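Local coordinates for protein winged BEAN albumin 1 (Psophocarpus tetragonolobus, PDB 1WBA) that serves as a 2S storage protein of the seed and belongs to the leguminous Kunitz-type protease inhibitor family, at residues A[31-36]-A[45-50]; A[117-122]-A[133-138]; A[140-145]-A[156-161]. All coordinates share one frame; numbering follows the deposited sequence.

How the contacts relate
Followed from the N terminus, the three contacts come in series: each closes a loop between consecutive strands before the next one opens, and none nests in or crosses another. Contact 1 closes the hairpin 30-33/45-48, contact 2 the hairpin 116-122/130-136, and contact 3 the hairpin 142-148/154-159. All three belong to the curled antiparallel sheet of a beta-trefoil, the fold of Kunitz-type inhibitors. Contacts 2 and 3 adjoin, with centres about 9 Å apart, through neighbouring strands and the Cys135-Cys141 disulfide. Contact 3 also meets contact 1, where strand 154-159 lies beside strand 45-48. Contacts 1 and 2 do not touch and flank the centre of the chain on opposite sides.

Contact 1: residues A[31-36]-A[45-50]; sequences DVVATG and SIVKST
Asp31 and Ser49 are joined by a hydroxyl-carboxylate bond at one end of a two-stranded antiparallel hairpin, one of those from which the beta-trefoil of the Kunitz family is built. Ser49 OG donates to Asp31 OD2 over 2.9 Å and meets it from above the carboxylate plane, 36° out of it. The same OD2 accepts a hydrogen bond from a water 2.8 Å away, which in turn accepts one from the backbone N of Thr50, and it forms a salt bridge with Arg51. The other carboxylate oxygen, Asp31 OD1, accepts the N-H of Val32 at 2.8 Å, on its anti side but well out of the carboxylate plane. Asp31 CG, anti to the backbone N (chi1 -163°), lies 3.6 Å from Ser49 OG, which also accepts N-H groups of Arg51 and Ile53. An alanine in place of Asp31 would probably leave the Arg51 charge without its mate, the Ser49 hydroxyl and Val32 N without their acceptor, and the water tied only to Thr50 among the partners described.

Two reciprocal pairs of backbone bonds follow, Asp31 with Val47 and Val33 with Ser45; between them Val32 and Ile46 form a non-hydrogen-bonded pair that faces Phe82. Beyond the strand, Thr35 OG1 and Ser45 OG are hydrogen-bonded at 2.7 Å, and the Ser45 hydroxyl has further partners in Glu38 and Lys105. The Thr35 methyl, CG2, is 3.5 Å from Ser45 CB, giving this polar pair an apolar flank. On the face shared with Asp31 and Ser45, the valines Val33 and Val47 cross at about a right angle. Val33 CG2 reaches both methyls of its partner, Val47 CG2 at 3.8 Å and Val47 CG1 at 3.9 Å.

Contact 2: residues A[117-122]-A[133-138]; sequences AFTIQK and LFCPVG
Phe118 and Phe134 meet in an edge-to-face (T-shaped) pair, their centroids 5.4 Å apart and their planes at 61°. Phe134 CD1 does the touching: it stands over one face of the Phe118 ring, displaced toward the rim, and comes 3.9 Å from Phe118 CE1. Chi1 of 177° puts Phe134 CG anti to its own backbone N; the further turn about chi2 (72°) brings CD1 to 3.5 Å from the carbonyl O of Ala117. This pair occupies the non-hydrogen-bonded position of an antiparallel beta-trefoil hairpin, and Val94 touches both phenylalanine side chains while Ile144 adds to the packing on Phe118.

The other face of the sheet carries Ala117, Thr119, Leu133 and Cys135. There Leu133 CD1 touches both Thr119 OG1 and Gln121 CG, 3.7 Å from each, and the Gln121 and Leu133 side chains cross at about a right angle. Thr119 CG2 rests 3.8 Å from Cys135 SG, which is itself tied by a disulfide to Cys141.

Positioning both faces are two reciprocal pairs of backbone hydrogen bonds, Ala117 with Cys135 and Thr119 with Leu133. The bond from Cys135 N to Ala117 O, 2.8 Å long, is nearly straight at the hydrogen, and Cys135 O also accepts from Arg77. The chemistry thus divides by face: an aromatic pairing on one, with backbone carbonyl oxygens near the rings, and on the other a methyl and hydroxyl beside sulfur, where a covalent link fixes the end of the strand to the next hairpin.

Contact 3: residues A[140-145]-A[156-161]; sequences PCKNIG and LVVSYQ
Gly145 O accepts the N-H of Val157 over 2.8 Å, and Leu156 CA adds a CA-H...O contact to the same oxygen at 3.3 Å. Gly145 N returns a bond to Val157 O, completing one reciprocal pair of this antiparallel hairpin of the beta-trefoil. A second pair joins Asn143 and Ser159, in which the bond from Asn143 N is weak. Asn143 ND2 adds another weak bond, to Tyr160 O just past the strand.

Between these pairs, Ile144 and Val158 lie side by side on the face where Leu132 and Phe134 pack from the neighbouring strand. Lys142 carries the outer end. Its CB presses on Val158 CG1 at 3.5 Å, a tight carbon contact, and its chain runs extended beyond CG across the Tyr160 ring. Lys142 CE lies over one face of that ring, 4.0 Å from the centroid and 23° off the normal, in a CH-pi contact. Cys141 O meets the same ring in plane at its edge, 3.6 Å from Tyr160 CE1, while the Pro140 ring sits against Tyr160 OH.

Lys142 NZ lies farther from the ring and donates a weak hydrogen bond to a water, which in turn donates to Val158 O at 2.9 Å. Across these two segments the lysine thus acts chiefly through its methylenes, its ammonium making just a weak water bond and at most a weak attraction to the ring.

Contact 1: residues A[31-36]-A[45-50]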
loop_
_atom_site.group_PDB
_atom_site.type_symbol
_atom_site.label_atom_id
_atom_site.label_comp_id
_atom_site.label_asym_id
_atom_site.label_seq_id
_atom_site.Cartn_x
_atom_site.Cartn_y
_atom_site.Cartn_z
ATOM N N ASP A 31 1.622 -6.865 -6.139
ATOM C CA ASP A 31 0.930 -7.953 -6.827
ATOM C C ASP A 31 -0.239 -8.423 -5.946
ATOM O O ASP A 31 -0.346 -8.026 -4.776
ATOM C CB ASP A 31 1.955 -9.078 -7.003
ATOM C CG ASP A 31 1.570 -10.113 -8.033
ATOM O OD1 ASP A 31 0.449 -10.131 -8.584
ATOM O OD2 ASP A 31 2.458 -10.935 -8.296
ATOM N N VAL A 32 -1.146 -9.204 -6.529
ATOM C CA VAL A 32 -2.283 -9.743 -5.798
ATOM C C VAL A 32 -2.290 -11.237 -6.137
ATOM O O VAL A 32 -2.360 -11.618 -7.305
ATOM C CB VAL A 32 -3.620 -9.086 -6.215
ATOM C CG1 VAL A 32 -4.739 -9.630 -5.359
ATOM C CG2 VAL A 32 -3.560 -7.581 -6.036
ATOM N N VAL A 33 -2.138 -12.068 -5.111
ATOM C CA VAL A 33 -2.095 -13.525 -5.263
ATOM C C VAL A 33 -2.869 -14.173 -4.124
ATOM O O VAL A 33 -3.299 -13.507 -3.186
ATOM C CB VAL A 33 -0.629 -14.093 -5.208
ATOM C CG1 VAL A 33 0.222 -13.519 -6.319
ATOM C CG2 VAL A 33 0.034 -13.808 -3.856
ATOM N N ALA A 34 -3.088 -15.475 -4.230
ATOM C CA ALA A 34 -3.771 -16.200 -3.176
ATOM C C ALA A 34 -2.670 -16.654 -2.229
ATOM O O ALA A 34 -1.586 -17.043 -2.676
ATOM C CB ALA A 34 -4.473 -17.394 -3.743
ATOM N N THR A 35 -2.889 -16.492 -0.932
ATOM C CA THR A 35 -1.935 -16.963 0.061
ATOM C C THR A 35 -2.732 -17.897 0.975
ATOM O O THR A 35 -3.962 -17.869 0.970
ATOM C CB THR A 35 -1.322 -15.812 0.929
ATOM O OG1 THR A 35 -2.355 -15.111 1.637
ATOM C CG2 THR A 35 -0.522 -14.863 0.084
ATOM N N GLY A 36 -2.044 -18.734 1.739
ATOM C CA GLY A 36 -2.740 -19.615 2.653
ATOM C C GLY A 36 -3.761 -20.513 1.989
ATOM O O GLY A 36 -3.430 -21.236 1.057
ATOM N N SER A 45 -4.799 -11.511 -1.508
ATOM C CA SER A 45 -3.648 -10.994 -0.775
ATOM C C SER A 45 -2.773 -9.998 -1.544
ATOM O O SER A 45 -2.335 -10.281 -2.660
ATOM C CB SER A 45 -2.789 -12.168 -0.298
ATOM O OG SER A 45 -3.579 -13.036 0.478
ATOM N N ILE A 46 -2.522 -8.839 -0.938
ATOM C CA ILE A 46 -1.663 -7.829 -1.547
ATOM C C ILE A 46 -0.249 -8.150 -1.075
ATOM O O ILE A 46 0.022 -8.179 0.132
ATOM C CB ILE A 46 -2.081 -6.401 -1.126
ATOM C CG1 ILE A 46 -3.522 -6.146 -1.578
ATOM C CG2 ILE A 46 -1.140 -5.375 -1.750
ATOM C CD1 ILE A 46 -4.112 -4.832 -1.122
ATOM N N VAL A 47 0.654 -8.391 -2.022
ATOM C CA VAL A 47 2.019 -8.772 -1.696
ATOM C C VAL A 47 3.042 -8.047 -2.553
ATOM O O VAL A 47 2.688 -7.352 -3.508
ATOM C CB VAL A 47 2.229 -10.307 -1.966
ATOM C CG1 VAL A 47 1.191 -11.128 -1.237
ATOM C CG2 VAL A 47 2.153 -10.620 -3.476
ATOM N N LYS A 48 4.313 -8.182 -2.177
ATOM C CA LYS A 48 5.416 -7.633 -2.966
ATOM C C LYS A 48 5.627 -8.787 -3.944
ATOM O O LYS A 48 5.831 -9.928 -3.525
ATOM C CB LYS A 48 6.648 -7.456 -2.090
ATOM C CG LYS A 48 7.901 -7.045 -2.829
ATOM C CD LYS A 48 8.885 -6.476 -1.808
ATOM C CE LYS A 48 10.244 -6.235 -2.400
ATOM N NZ LYS A 48 10.839 -7.537 -2.704
ATOM N N SER A 49 5.553 -8.500 -5.235
ATOM C CA SER A 49 5.664 -9.537 -6.246
ATOM C C SER A 49 6.947 -10.339 -6.308
ATOM O O SER A 49 8.056 -9.800 -6.224
ATOM C CB SER A 49 5.387 -8.968 -7.635
ATOM O OG SER A 49 5.152 -10.013 -8.580
ATOM N N THR A 50 6.759 -11.641 -6.500
ATOM C CA THR A 50 7.865 -12.562 -6.674
ATOM C C THR A 50 7.765 -13.091 -8.109
ATOM O O THR A 50 8.437 -14.049 -8.469
ATOM C CB THR A 50 7.812 -13.732 -5.641
ATOM O OG1 THR A 50 6.523 -14.348 -5.669
ATOM C CG2 THR A 50 8.072 -13.212 -4.237
HETATM O O HOH W 1 3.864 -12.463 -6.402
#

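Contact 2: residues A[117-122]-A[133-138]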
loop_
_atom_site.group_PDB
_atom_site.type_symbol
_atom_site.label_atom_id
_atom_site.label_comp_id
_atom_site.label_asym_id
_atom_site.label_seq_id
_atom_site.Cartn_x
_atom_site.Cartn_y
_atom_site.Cartn_z
ATOM N N ALA A 117 -6.695 4.585 7.620
ATOM C CA ALA A 117 -6.220 5.090 6.338
ATOM C C ALA A 117 -4.731 4.886 6.262
ATOM O O ALA A 117 -4.089 4.635 7.275
ATOM C CB ALA A 117 -6.543 6.597 6.202
ATOM N N PHE A 118 -4.188 5.015 5.057
ATOM C CA PHE A 118 -2.763 4.864 4.822
ATOM C C PHE A 118 -2.139 6.240 4.784
ATOM O O PHE A 118 -2.838 7.199 4.496
ATOM C CB PHE A 118 -2.532 4.183 3.468
ATOM C CG PHE A 118 -2.999 2.761 3.424
ATOM C CD1 PHE A 118 -2.198 1.747 3.923
ATOM C CD2 PHE A 118 -4.256 2.441 2.932
ATOM C CE1 PHE A 118 -2.646 0.421 3.935
ATOM C CE2 PHE A 118 -4.710 1.128 2.942
ATOM C CZ PHE A 118 -3.901 0.114 3.449
ATOM N N THR A 119 -0.865 6.355 5.162
ATOM C CA THR A 119 -0.142 7.643 5.067
ATOM C C THR A 119 1.251 7.354 4.505
ATOM O O THR A 119 1.696 6.196 4.473
ATOM C CB THR A 119 -0.003 8.414 6.421
ATOM O OG1 THR A 119 0.809 7.674 7.329
ATOM C CG2 THR A 119 -1.343 8.664 7.053
ATOM N N ILE A 120 1.941 8.398 4.072
ATOM C CA ILE A 120 3.276 8.254 3.503
ATOM C C ILE A 120 4.240 9.155 4.260
ATOM O O ILE A 120 3.876 10.282 4.618
ATOM C CB ILE A 120 3.297 8.728 2.019
ATOM C CG1 ILE A 120 2.391 7.850 1.150
ATOM C CG2 ILE A 120 4.719 8.742 1.495
ATOM C CD1 ILE A 120 2.074 8.424 -0.228
ATOM N N GLN A 121 5.447 8.655 4.519
ATOM C CA GLN A 121 6.499 9.423 5.185
ATOM C C GLN A 121 7.798 9.100 4.471
ATOM O O GLN A 121 7.875 8.081 3.792
ATOM C CB GLN A 121 6.664 9.002 6.633
ATOM C CG GLN A 121 5.669 9.579 7.572
ATOM C CD GLN A 121 6.072 9.368 9.004
ATOM O OE1 GLN A 121 7.095 8.748 9.298
ATOM N NE2 GLN A 121 5.259 9.846 9.910
ATOM N N LYS A 122 8.805 9.965 4.593
ATOM C CA LYS A 122 10.108 9.711 3.980
ATOM C C LYS A 122 10.576 8.362 4.495
ATOM O O LYS A 122 10.471 8.092 5.692
ATOM C CB LYS A 122 11.124 10.762 4.403
ATOM C CG LYS A 122 10.928 12.073 3.724
ATOM C CD LYS A 122 11.959 13.087 4.176
ATOM C CE LYS A 122 11.582 14.475 3.661
ATOM N NZ LYS A 122 10.325 15.007 4.298
ATOM N N LEU A 133 2.443 3.766 5.943
ATOM C CA LEU A 133 2.019 3.456 7.292
ATOM C C LEU A 133 0.514 3.263 7.252
ATOM O O LEU A 133 -0.145 3.654 6.289
ATOM C CB LEU A 133 2.369 4.601 8.258
ATOM C CG LEU A 133 3.864 4.965 8.416
ATOM C CD1 LEU A 133 4.181 6.215 7.665
ATOM C CD2 LEU A 133 4.227 5.115 9.846
ATOM N N PHE A 134 -0.014 2.578 8.248
ATOM C CA PHE A 134 -1.449 2.403 8.346
ATOM C C PHE A 134 -1.836 3.011 9.678
ATOM O O PHE A 134 -1.274 2.681 10.725
ATOM C CB PHE A 134 -1.884 0.935 8.277
ATOM C CG PHE A 134 -3.357 0.760 8.443
ATOM C CD1 PHE A 134 -4.226 1.139 7.432
ATOM C CD2 PHE A 134 -3.883 0.255 9.628
ATOM C CE1 PHE A 134 -5.610 1.026 7.599
ATOM C CE2 PHE A 134 -5.267 0.141 9.800
ATOM C CZ PHE A 134 -6.127 0.529 8.787
ATOM N N CYS A 135 -2.806 3.903 9.629
ATOM C CA CYS A 135 -3.252 4.602 10.819
ATOM C C CYS A 135 -4.693 4.258 11.093
ATOM O O CYS A 135 -5.599 4.803 10.478
ATOM C CB CYS A 135 -3.103 6.116 10.617
ATOM S SG CYS A 135 -1.384 6.661 10.289
ATOM N N PRO A 136 -4.926 3.302 11.999
ATOM C CA PRO A 136 -6.297 2.913 12.325
ATOM C C PRO A 136 -6.973 4.058 13.040
ATOM O O PRO A 136 -6.300 4.920 13.621
ATOM C CB PRO A 136 -6.114 1.707 13.239
ATOM C CG PRO A 136 -4.760 1.894 13.823
ATOM C CD PRO A 136 -3.950 2.444 12.693
ATOM N N VAL A 137 -8.301 4.096 12.969
ATOM C CA VAL A 137 -9.044 5.151 13.639
ATOM C C VAL A 137 -8.880 5.016 15.150
ATOM O O VAL A 137 -9.043 3.926 15.709
ATOM C CB VAL A 137 -10.528 5.137 13.258
ATOM C CG1 VAL A 137 -11.278 6.183 14.066
ATOM C CG2 VAL A 137 -10.677 5.439 11.789
ATOM N N GLY A 138 -8.477 6.122 15.774
ATOM C CA GLY A 138 -8.276 6.174 17.217
ATOM C C GLY A 138 -7.121 5.352 17.767
ATOM O O GLY A 138 -7.149 4.931 18.927
#

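Contact 3: residues A[140-145]-A[156-161]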
loop_
_atom_site.group_PDB
_atom_site.type_symbol
_atom_site.label_atom_id
_atom_site.label_comp_id
_atom_site.label_asym_id
_atom_site.label_seq_id
_atom_site.Cartn_x
_atom_site.Cartn_y
_atom_site.Cartn_z
ATOM N N PRO A 140 -2.482 4.667 17.346
ATOM C CA PRO A 140 -1.227 5.127 16.741
ATOM C C PRO A 140 -0.999 4.387 15.418
ATOM O O PRO A 140 -1.511 3.289 15.211
ATOM C CB PRO A 140 -0.170 4.732 17.779
ATOM C CG PRO A 140 -0.935 4.712 19.072
ATOM C CD PRO A 140 -2.237 4.056 18.665
ATOM N N CYS A 141 -0.199 4.977 14.543
ATOM C CA CYS A 141 0.085 4.390 13.243
ATOM C C CYS A 141 1.097 3.253 13.312
ATOM O O CYS A 141 2.000 3.253 14.166
ATOM C CB CYS A 141 0.584 5.476 12.291
ATOM S SG CYS A 141 -0.572 6.865 12.129
ATOM N N LYS A 142 0.976 2.317 12.377
ATOM C CA LYS A 142 1.853 1.164 12.312
ATOM C C LYS A 142 2.567 1.133 10.980
ATOM O O LYS A 142 2.058 1.643 9.970
ATOM C CB LYS A 142 1.030 -0.107 12.472
ATOM C CG LYS A 142 0.177 -0.089 13.708
ATOM C CD LYS A 142 -0.691 -1.311 13.854
ATOM C CE LYS A 142 -1.348 -1.279 15.219
ATOM N NZ LYS A 142 -2.177 -2.470 15.478
ATOM N N ASN A 143 3.732 0.504 10.968
ATOM C CA ASN A 143 4.514 0.390 9.750
ATOM C C ASN A 143 3.995 -0.726 8.880
ATOM O O ASN A 143 3.353 -1.667 9.367
ATOM C CB ASN A 143 5.956 0.054 10.083
ATOM C CG ASN A 143 6.663 1.181 10.754
ATOM O OD1 ASN A 143 6.698 2.303 10.243
ATOM N ND2 ASN A 143 7.235 0.902 11.910
ATOM N N ILE A 144 4.261 -0.607 7.588
ATOM C CA ILE A 144 3.889 -1.653 6.651
ATOM C C ILE A 144 5.200 -2.288 6.197
ATOM O O ILE A 144 6.078 -1.604 5.666
ATOM C CB ILE A 144 3.073 -1.109 5.458
ATOM C CG1 ILE A 144 1.728 -0.562 5.979
ATOM C CG2 ILE A 144 2.845 -2.225 4.408
ATOM C CD1 ILE A 144 0.925 0.212 4.964
ATOM N N GLY A 145 5.342 -3.583 6.456
ATOM C CA GLY A 145 6.550 -4.284 6.077
ATOM C C GLY A 145 6.225 -5.578 5.355
ATOM O O GLY A 145 5.072 -5.845 5.015
ATOM N N LEU A 156 2.349 -8.248 2.691
ATOM C CA LEU A 156 2.505 -6.909 3.243
ATOM C C LEU A 156 1.763 -6.947 4.569
ATOM O O LEU A 156 0.549 -7.151 4.606
ATOM C CB LEU A 156 1.898 -5.864 2.305
ATOM C CG LEU A 156 2.646 -5.612 0.990
ATOM C CD1 LEU A 156 2.043 -4.442 0.273
ATOM C CD2 LEU A 156 4.072 -5.303 1.254
ATOM N N VAL A 157 2.514 -6.833 5.657
ATOM C CA VAL A 157 1.943 -6.879 6.996
ATOM C C VAL A 157 2.022 -5.528 7.715
ATOM O O VAL A 157 2.865 -4.679 7.401
ATOM C CB VAL A 157 2.587 -7.987 7.849
ATOM C CG1 VAL A 157 2.447 -9.327 7.138
ATOM C CG2 VAL A 157 4.043 -7.690 8.116
ATOM N N VAL A 158 1.137 -5.338 8.683
ATOM C CA VAL A 158 1.077 -4.091 9.425
ATOM C C VAL A 158 1.364 -4.305 10.909
ATOM O O VAL A 158 0.670 -5.071 11.581
ATOM C CB VAL A 158 -0.331 -3.436 9.268
ATOM C CG1 VAL A 158 -0.417 -2.105 10.010
ATOM C CG2 VAL A 158 -0.654 -3.225 7.800
ATOM N N SER A 159 2.406 -3.657 11.413
ATOM C CA SER A 159 2.722 -3.737 12.824
ATOM C C SER A 159 3.680 -2.626 13.220
ATOM O O SER A 159 4.347 -2.021 12.370
ATOM C CB SER A 159 3.283 -5.112 13.217
ATOM O OG SER A 159 4.669 -5.216 12.986
ATOM N N TYR A 160 3.686 -2.323 14.514
ATOM C CA TYR A 160 4.564 -1.300 15.084
ATOM C C TYR A 160 6.018 -1.698 14.868
ATOM O O TYR A 160 6.891 -0.861 14.668
ATOM C CB TYR A 160 4.333 -1.206 16.603
ATOM C CG TYR A 160 2.996 -0.651 17.030
ATOM C CD1 TYR A 160 2.494 0.523 16.467
ATOM C CD2 TYR A 160 2.246 -1.276 18.032
ATOM C CE1 TYR A 160 1.290 1.063 16.883
ATOM C CE2 TYR A 160 1.035 -0.737 18.464
ATOM C CZ TYR A 160 0.564 0.435 17.880
ATOM O OH TYR A 160 -0.634 0.984 18.283
ATOM N N GLN A 161 6.252 -3.002 14.873
ATOM C CA GLN A 161 7.596 -3.539 14.760
ATOM C C GLN A 161 8.076 -3.961 13.375
ATOM O O GLN A 161 9.219 -4.402 13.225
ATOM C CB GLN A 161 7.758 -4.673 15.787
HETATM O O HOH W 2 -0.565 -5.103 14.198
#